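Local coordinates for protein ATP-dependent Clp protease proteolytic subunit (Listeria monocytogenes, PDB 4JCQ) that forms a proteolytic subunit of the serine protease ClpP, which probably cleaves misfolded proteins into short peptides in a process that requires ATP hydrolysis, at residues N58-H63 against T86-S91; I115-G120 against K160-N165. One frame throughout, in Å; residues are numbered along the deposited sequence.

Interaction 1. Residues N58-H63 against T86-S91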
loop_
_atom_site.group_PDB
_atom_site.type_symbol
_atom_site.label_atom_id
_atom_site.label_comp_id
_atom_site.label_asym_id
_atom_site.label_seq_id
_atom_site.Cartn_x
_atom_site.Cartn_y
_atom_site.Cartn_z
ATOM N N ASN H 58 -13.111 -21.281 8.278
ATOM C CA ASN H 58 -12.143 -21.467 9.353
ATOM C C ASN H 58 -12.157 -20.197 10.191
ATOM O O ASN H 58 -11.479 -19.225 9.860
ATOM C CB ASN H 58 -10.738 -21.731 8.780
ATOM C CG ASN H 58 -9.685 -21.968 9.858
ATOM O OD1 ASN H 58 -9.782 -21.456 10.972
ATOM N ND2 ASN H 58 -8.657 -22.735 9.518
ATOM N N SER H 59 -12.944 -20.194 11.265
ATOM C CA SER H 59 -13.122 -18.980 12.057
ATOM C C SER H 59 -13.410 -19.228 13.530
ATOM O O SER H 59 -14.244 -20.061 13.883
ATOM C CB SER H 59 -14.231 -18.103 11.469
ATOM O OG SER H 59 -14.347 -16.898 12.208
ATOM N N GLN H 60 -12.718 -18.460 14.366
ATOM C CA GLN H 60 -12.906 -18.444 15.809
ATOM C C GLN H 60 -14.111 -17.584 16.213
ATOM O O GLN H 60 -14.498 -17.554 17.382
ATOM C CB GLN H 60 -11.627 -17.925 16.492
ATOM C CG GLN H 60 -11.246 -16.478 16.157
ATOM C CD GLN H 60 -10.368 -16.320 14.917
ATOM O OE1 GLN H 60 -10.510 -17.042 13.920
ATOM N NE2 GLN H 60 -9.457 -15.350 14.971
ATOM N N GLY H 61 -14.693 -16.889 15.239
ATOM C CA GLY H 61 -15.802 -15.971 15.486
ATOM C C GLY H 61 -15.366 -14.521 15.387
ATOM O O GLY H 61 -14.379 -14.203 14.719
ATOM N N GLY H 62 -16.105 -13.643 16.056
ATOM C CA GLY H 62 -15.806 -12.215 16.051
ATOM C C GLY H 62 -16.995 -11.381 16.489
ATOM O O GLY H 62 -17.502 -11.548 17.598
ATOM N N HIS H 63 -17.441 -10.490 15.608
ATOM C CA HIS H 63 -18.516 -9.546 15.918
ATOM C C HIS H 63 -19.857 -10.085 15.506
ATOM O O HIS H 63 -20.045 -10.485 14.352
ATOM C CB HIS H 63 -18.249 -8.204 15.240
ATOM C CG HIS H 63 -16.998 -7.510 15.730
ATOM N ND1 HIS H 63 -15.764 -7.870 15.327
ATOM C CD2 HIS H 63 -16.827 -6.443 16.609
ATOM C CE1 HIS H 63 -14.850 -7.080 15.920
ATOM N NE2 HIS H 63 -15.501 -6.207 16.704
ATOM N N THR H 86 -13.563 -26.199 8.443
ATOM C CA THR H 86 -12.160 -26.611 8.415
ATOM C C THR H 86 -11.325 -25.887 9.478
ATOM O O THR H 86 -11.453 -24.678 9.659
ATOM C CB THR H 86 -11.537 -26.451 7.005
ATOM O OG1 THR H 86 -10.141 -26.765 7.058
ATOM C CG2 THR H 86 -11.731 -25.031 6.451
ATOM N N GLY H 87 -10.476 -26.636 10.179
ATOM C CA GLY H 87 -9.649 -26.073 11.254
ATOM C C GLY H 87 -10.454 -25.874 12.524
ATOM O O GLY H 87 -10.461 -26.735 13.406
ATOM N N TRP H 88 -11.123 -24.730 12.627
ATOM C CA TRP H 88 -12.124 -24.532 13.672
ATOM C C TRP H 88 -13.278 -23.682 13.226
ATOM O O TRP H 88 -13.153 -22.870 12.305
ATOM C CB TRP H 88 -11.522 -24.028 14.996
ATOM C CG TRP H 88 -10.761 -22.718 14.960
ATOM C CD1 TRP H 88 -10.689 -21.787 13.922
ATOM C CD2 TRP H 88 -9.963 -22.128 16.050
ATOM N NE1 TRP H 88 -9.911 -20.713 14.278
ATOM C CE2 TRP H 88 -9.450 -20.850 15.540
ATOM C CE3 TRP H 88 -9.632 -22.521 17.344
ATOM C CZ2 TRP H 88 -8.640 -20.023 16.309
ATOM C CZ3 TRP H 88 -8.817 -21.675 18.111
ATOM C CH2 TRP H 88 -8.335 -20.459 17.604
ATOM N N VAL H 89 -14.426 -23.903 13.859
ATOM C CA VAL H 89 -15.637 -23.128 13.609
ATOM C C VAL H 89 -16.259 -22.846 14.970
ATOM O O VAL H 89 -16.732 -23.764 15.645
ATOM C CB VAL H 89 -16.650 -23.890 12.721
ATOM C CG1 VAL H 89 -17.879 -23.031 12.444
ATOM C CG2 VAL H 89 -16.010 -24.338 11.412
ATOM N N ALA H 90 -16.237 -21.581 15.383
ATOM C CA ALA H 90 -16.697 -21.218 16.723
ATOM C C ALA H 90 -17.486 -19.917 16.756
ATOM O O ALA H 90 -17.243 -19.011 15.956
ATOM C CB ALA H 90 -15.518 -21.139 17.684
ATOM N N SER H 91 -18.429 -19.846 17.699
ATOM C CA SER H 91 -19.145 -18.611 18.030
ATOM C C SER H 91 -19.866 -18.002 16.822
ATOM O O SER H 91 -20.750 -18.641 16.252
ATOM C CB SER H 91 -18.200 -17.613 18.712
ATOM O OG SER H 91 -17.571 -18.216 19.835
HETATM O O HOH W 1 -14.939 -18.201 20.162
#
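Ser-59 is bound to strand 88-90 through both its N-H and its C=O, in parallel register with Val-89. Its N donates to Trp-88 O at 2.9 Å, and its O accepts from Ala-90 N, also at 2.9 Å. Three CA-H...O contacts support the pairing, one of them from Val-89 CA to Ser-59 O at 3.4 Å.

Packing centres on the indole of Trp-88. Gln-60 CB lies over one face, offset toward the rim and 3.7 Å from Trp-88 CZ2. CG of Asn-58 is anti to the backbone N (chi1 -179°); OD1 meets the indole obliquely, 3.1 Å from Trp-88 CD1, amide and ring planes 82° apart. In this ClpP fold the chain turns a corner at Gly-87, leaving the main parallel sheet and running on to the predicted nucleophile, Ser-91, just before helix 92-97.

Other polar contacts flank the pairing. One water donates to Gln-60 O and to Ser-91 OG, which also bonds to His-116 O. Ser-59 OG accepts from Gly-61 N in an ST turn and also bonds to Gly-28 O. Asn-58 ND2 bonds to Thr-69 of a second subunit, and both Asn-58 OD1 and Gln-60 OE1 to its Gln-32.

Interaction 2. Residues I115-G120 against K160-N165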
loop_
_atom_site.group_PDB
_atom_site.type_symbol
_atom_site.label_atom_id
_atom_site.label_comp_id
_atom_site.label_asym_id
_atom_site.label_seq_id
_atom_site.Cartn_x
_atom_site.Cartn_y
_atom_site.Cartn_z
ATOM N N ILE H 115 -20.015 -23.869 20.121
ATOM C CA ILE H 115 -21.180 -22.995 19.945
ATOM C C ILE H 115 -21.270 -21.854 20.965
ATOM O O ILE H 115 -22.196 -21.045 20.900
ATOM C CB ILE H 115 -22.520 -23.770 19.868
ATOM C CG1 ILE H 115 -22.923 -24.338 21.233
ATOM C CG2 ILE H 115 -22.466 -24.845 18.787
ATOM C CD1 ILE H 115 -24.403 -24.647 21.331
ATOM N N HIS H 116 -20.307 -21.788 21.884
ATOM C CA HIS H 116 -20.214 -20.677 22.838
ATOM C C HIS H 116 -20.397 -19.356 22.154
ATOM O O HIS H 116 -19.788 -19.103 21.115
ATOM C CB HIS H 116 -18.864 -20.679 23.547
ATOM C CG HIS H 116 -18.644 -19.475 24.437
ATOM N ND1 HIS H 116 -17.905 -18.416 24.055
ATOM C CD2 HIS H 116 -19.111 -19.187 25.718
ATOM C CE1 HIS H 116 -17.889 -17.500 25.043
ATOM N NE2 HIS H 116 -18.627 -17.974 26.061
ATOM N N GLN H 117 -21.242 -18.507 22.728
ATOM C CA GLN H 117 -21.449 -17.164 22.204
ATOM C C GLN H 117 -21.044 -16.141 23.258
ATOM O O GLN H 117 -21.429 -16.271 24.420
ATOM C CB GLN H 117 -22.909 -16.953 21.779
ATOM C CG GLN H 117 -23.447 -17.967 20.771
ATOM C CD GLN H 117 -22.751 -17.919 19.416
ATOM O OE1 GLN H 117 -22.351 -16.859 18.944
ATOM N NE2 GLN H 117 -22.616 -19.079 18.780
ATOM N N PRO H 118 -20.249 -15.127 22.863
ATOM C CA PRO H 118 -19.854 -14.067 23.794
ATOM C C PRO H 118 -21.070 -13.271 24.259
ATOM O O PRO H 118 -21.931 -12.930 23.446
ATOM C CB PRO H 118 -18.919 -13.188 22.956
ATOM C CG PRO H 118 -19.279 -13.481 21.538
ATOM C CD PRO H 118 -19.673 -14.926 21.522
ATOM N N ALA H 119 -21.139 -12.995 25.560
ATOM C CA ALA H 119 -22.290 -12.307 26.147
ATOM C C ALA H 119 -22.490 -10.907 25.559
ATOM O O ALA H 119 -23.607 -10.533 25.195
ATOM C CB ALA H 119 -22.153 -12.244 27.660
ATOM N N GLY H 120 -21.403 -10.147 25.456
ATOM C CA GLY H 120 -21.449 -8.810 24.867
ATOM C C GLY H 120 -21.515 -8.837 23.349
ATOM O O GLY H 120 -21.817 -7.822 22.717
ATOM N N LYS H 160 -27.845 -23.770 27.429
ATOM C CA LYS H 160 -26.786 -24.229 28.320
ATOM C C LYS H 160 -25.420 -24.156 27.631
ATOM O O LYS H 160 -24.454 -23.646 28.199
ATOM C CB LYS H 160 -27.073 -25.661 28.789
ATOM C CG LYS H 160 -26.019 -26.249 29.714
ATOM C CD LYS H 160 -26.249 -27.734 29.943
ATOM C CE LYS H 160 -25.105 -28.355 30.729
ATOM N NZ LYS H 160 -25.307 -29.816 30.945
ATOM N N ASP H 161 -25.362 -24.642 26.394
ATOM C CA ASP H 161 -24.098 -24.809 25.683
ATOM C C ASP H 161 -23.495 -23.522 25.108
ATOM O O ASP H 161 -22.276 -23.423 24.972
ATOM C CB ASP H 161 -24.233 -25.897 24.613
ATOM C CG ASP H 161 -24.384 -27.292 25.212
ATOM O OD1 ASP H 161 -24.084 -27.471 26.415
ATOM O OD2 ASP H 161 -24.792 -28.217 24.479
ATOM N N THR H 162 -24.335 -22.539 24.784
ATOM C CA THR H 162 -23.836 -21.237 24.320
ATOM C C THR H 162 -23.235 -20.413 25.462
ATOM O O THR H 162 -22.460 -19.482 25.219
ATOM C CB THR H 162 -24.916 -20.397 23.603
ATOM O OG1 THR H 162 -26.054 -20.230 24.458
ATOM C CG2 THR H 162 -25.343 -21.056 22.294
ATOM N N ASP H 163 -23.598 -20.758 26.698
ATOM C CA ASP H 163 -23.111 -20.046 27.877
ATOM C C ASP H 163 -21.965 -20.772 28.594
ATOM O O ASP H 163 -21.655 -20.470 29.749
ATOM C CB ASP H 163 -24.260 -19.756 28.851
ATOM C CG ASP H 163 -24.029 -18.492 29.661
ATOM O OD1 ASP H 163 -24.340 -18.490 30.868
ATOM O OD2 ASP H 163 -23.527 -17.499 29.094
ATOM N N ARG H 164 -21.346 -21.728 27.907
ATOM C CA ARG H 164 -20.115 -22.352 28.398
ATOM C C ARG H 164 -19.113 -22.573 27.264
ATOM O O ARG H 164 -19.461 -22.428 26.093
ATOM C CB ARG H 164 -20.404 -23.643 29.181
ATOM C CG ARG H 164 -21.062 -24.766 28.397
ATOM C CD ARG H 164 -21.547 -25.852 29.345
ATOM N NE ARG H 164 -21.742 -27.136 28.672
ATOM C CZ ARG H 164 -20.831 -28.106 28.615
ATOM N NH1 ARG H 164 -19.643 -27.954 29.187
ATOM N NH2 ARG H 164 -21.109 -29.235 27.976
ATOM N N ASN H 165 -17.873 -22.903 27.619
ATOM C CA ASN H 165 -16.786 -23.023 26.651
ATOM C C ASN H 165 -16.286 -24.452 26.506
ATOM O O ASN H 165 -15.347 -24.862 27.192
ATOM C CB ASN H 165 -15.623 -22.104 27.039
ATOM C CG ASN H 165 -15.959 -20.640 26.871
ATOM O OD1 ASN H 165 -15.848 -20.087 25.778
ATOM N ND2 ASN H 165 -16.363 -19.998 27.959
HETATM O O HOH W 2 -21.751 -16.187 27.277
#
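Gln-117 and Thr-162 carry the tight side of this contact. Gln-117 N donates to Thr-162 O at 2.9 Å, almost straight at 171°, in the carbonyl plane and on a lone pair. Beside this bond the methyl CG2 of Thr-162 sits among three groups of the loop: the carbonyl of Ile-115, with O 3.4 Å from Thr-162 CG2, the Ile-115 CD1 methyl, and Gln-117 CG. Ile-115 reaches further along the helix end, its CD1 lying 3.5 Å from Asp-161 CB. The hydroxyl of Thr-162 takes no part in the loop contact; it bonds to Asn-144 and to Ile-158 O, while Gln-117 packs on Ile-143 and Ile-147 of helix 133-151, which flanks this side.

Toward solvent the packing gives way to polar contacts past the end of helix 155-162. His-116 has CG anti to its backbone N (chi1 174°), and one face of its ring is met by the carboxamide oxygen of Asn-165. Asn-165 OD1 stands over the ring centre, 3.2 Å from His-116 CG, with the two planes 41° apart. It is equally near His-116 ND1, but the angle is poor and no hydrogen bond forms. Arg-164 O comes in at the ring edge, 3.3 Å from His-116 CD2. Further out, a water links Gln-117 O to Asp-163 OD2, which also has a salt bridge to Arg-140. The exposed Arg-164 turns back to its own segment, where NE makes a salt bridge to Asp-161 OD1 at 3.3 Å, while Asp-161 OD2 bonds to Tyr-176.

His-116 is the predicted active-site histidine, and Asn-165 occupies the place where ClpP proteases usually carry the triad acid; an amide oxygen over the ring face, unbonded to its nitrogens, is consistent with a catalytic triad caught in an inactive state.

Interaction 1 is largely buried near the middle of the subunit and rests on strand-to-strand backbone pairing, with a neighbouring subunit taking up its amide groups. Interaction 2 lies further out, about 13 Å away between centres, and joins a loop to a helix end by one backbone bond, methyl packing and a polar, partly exposed rim that no other chain of the assembly touches. Strand 88-90 pairs with strand 111-114, which runs into 115-120, so the small sheet leads from one contact to the other. They meet at the predicted nucleophile: Ser-91 OG is hydrogen-bonded to His-116 O at 2.7 Å, engaging the histidine's backbone, and Ser-91 O accepts from Gln-117 NE2.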